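PDB 3QDH: fimbrial structural subunit from Actinomyces naeslundii, which builds the shaft of type 2 fimbriae and, as an adhesin, mediates attachment to streptococci and host cells during oral biofilm development. Local coordinates for residues V130-E133 against Q134-P138. Sequence-based numbering, arbitrary orientation.
Sequences VYAE and QPPTP
V130 and P136 meet through apolar carbon alone: CG1 of V130 lies 4.0 Å from CG of P136, the two side chains running antiparallel as they pass. The valine torsion explains which branch does the touching. With chi1 at 64°, CG1 is flanked by N and C of its own backbone and reaches the proline, while CG2 stands anti to N. A132 adds a second, looser apolar approach to the same ring, its CB 4.3 Å from CD of P136. One proline thus spans two alternate residues, V130 and A132, whose side chains both face the returning chain.

Polar backbone also enters the contact. The methyl CB of A132 comes within 3.1 Å of Q134 O, a close van der Waals approach that marks how sharply the chain reverses here. The change of direction is visible in the backbone angles: A132 is extended, E133 turns to phi/psi -76°/-27°, Q134 is extended, and the proline-rich run after it is polyproline II-like. No hydrogen bond joins 130-133 to 134-138. Outside the bend, the E133 chain bends off from the loop, and its OE2 accepts a weak hydrogen bond from Y131 OH at 3.3 Å.

In this chain, which holds the C-terminal domains of the fimbrial subunit, the whole bend is a surface feature at the end of strand 118-131, where the chain enters the loop leading to strand 154-165. Backbone hydrogen bonds of V130 with F40 and of A132 with K38 tie the incoming arm to the start of strand 39-49 and the residue before it, and K38 NZ also binds E133 O. The side chains of A132, P135 and P136 all touch F40, while P138 continues onto helix 89-96 at A89 and L92.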
loop_
_atom_site.group_PDB
_atom_site.type_symbol
_atom_site.label_atom_id
_atom_site.label_comp_id
_atom_site.label_asym_id
_atom_site.label_seq_id
_atom_site.Cartn_x
_atom_site.Cartn_y
_atom_site.Cartn_z
ATOM N N VAL A 130 21.966 -27.224 -2.641
ATOM C CA VAL A 130 22.772 -28.395 -2.268
ATOM C C VAL A 130 23.444 -28.953 -3.526
ATOM O O VAL A 130 22.841 -28.936 -4.609
ATOM C CB VAL A 130 21.880 -29.472 -1.576
ATOM C CG1 VAL A 130 20.800 -30.025 -2.552
ATOM C CG2 VAL A 130 22.724 -30.609 -0.967
ATOM N N TYR A 131 24.692 -29.401 -3.401
ATOM C CA TYR A 131 25.353 -30.135 -4.480
ATOM C C TYR A 131 24.777 -31.549 -4.514
ATOM O O TYR A 131 24.670 -32.214 -3.479
ATOM C CB TYR A 131 26.879 -30.176 -4.287
ATOM C CG TYR A 131 27.655 -30.749 -5.468
ATOM C CD1 TYR A 131 27.797 -32.129 -5.641
ATOM C CD2 TYR A 131 28.251 -29.908 -6.402
ATOM C CE1 TYR A 131 28.509 -32.653 -6.724
ATOM C CE2 TYR A 131 28.969 -30.423 -7.488
ATOM C CZ TYR A 131 29.090 -31.793 -7.640
ATOM O OH TYR A 131 29.797 -32.302 -8.715
ATOM N N ALA A 132 24.364 -31.984 -5.697
ATOM C CA ALA A 132 23.864 -33.339 -5.873
ATOM C C ALA A 132 24.228 -33.872 -7.257
ATOM O O ALA A 132 24.264 -33.123 -8.235
ATOM C CB ALA A 132 22.358 -33.395 -5.649
ATOM N N GLU A 133 24.515 -35.167 -7.329
ATOM C CA GLU A 133 24.749 -35.805 -8.626
ATOM C C GLU A 133 23.428 -36.021 -9.355
ATOM O O GLU A 133 23.384 -36.045 -10.587
ATOM C CB GLU A 133 25.538 -37.108 -8.475
ATOM C CG GLU A 133 27.049 -36.900 -8.400
ATOM C CD GLU A 133 27.618 -36.144 -9.604
ATOM O OE1 GLU A 133 27.150 -36.372 -10.745
ATOM O OE2 GLU A 133 28.543 -35.324 -9.407
ATOM N N GLN A 134 22.353 -36.158 -8.586
ATOM C CA GLN A 134 21.003 -36.207 -9.134
ATOM C C GLN A 134 20.130 -35.119 -8.503
ATOM O O GLN A 134 20.170 -34.926 -7.286
ATOM C CB GLN A 134 20.377 -37.592 -8.912
ATOM C CG GLN A 134 20.964 -38.704 -9.793
ATOM C CD GLN A 134 20.489 -38.643 -11.247
ATOM O OE1 GLN A 134 19.313 -38.382 -11.527
ATOM N NE2 GLN A 134 21.406 -38.893 -12.178
ATOM N N PRO A 135 19.339 -34.405 -9.329
ATOM C CA PRO A 135 18.454 -33.309 -8.898
ATOM C C PRO A 135 17.398 -33.717 -7.856
ATOM O O PRO A 135 16.570 -34.589 -8.133
ATOM C CB PRO A 135 17.773 -32.870 -10.204
ATOM C CG PRO A 135 17.984 -34.009 -11.164
ATOM C CD PRO A 135 19.309 -34.582 -10.793
ATOM N N PRO A 136 17.409 -33.080 -6.664
ATOM C CA PRO A 136 16.512 -33.529 -5.589
ATOM C C PRO A 136 15.115 -32.911 -5.569
ATOM O O PRO A 136 14.903 -31.810 -6.082
ATOM C CB PRO A 136 17.269 -33.127 -4.314
ATOM C CG PRO A 136 18.054 -31.920 -4.708
ATOM C CD PRO A 136 18.350 -32.039 -6.197
ATOM N N THR A 137 14.175 -33.649 -4.982
ATOM C CA THR A 137 12.850 -33.158 -4.619
ATOM C C THR A 137 13.022 -31.994 -3.641
ATOM O O THR A 137 13.941 -32.031 -2.815
ATOM C CB THR A 137 12.036 -34.280 -3.904
ATOM O OG1 THR A 137 12.057 -35.470 -4.692
ATOM C CG2 THR A 137 10.581 -33.870 -3.648
ATOM N N PRO A 138 12.144 -30.969 -3.721
ATOM C CA PRO A 138 12.213 -29.826 -2.803
ATOM C C PRO A 138 11.832 -30.178 -1.375
ATOM O O PRO A 138 11.244 -31.230 -1.119
ATOM C CB PRO A 138 11.160 -28.854 -3.349
ATOM C CG PRO A 138 10.778 -29.358 -4.679
ATOM C CD PRO A 138 11.069 -30.802 -4.720
#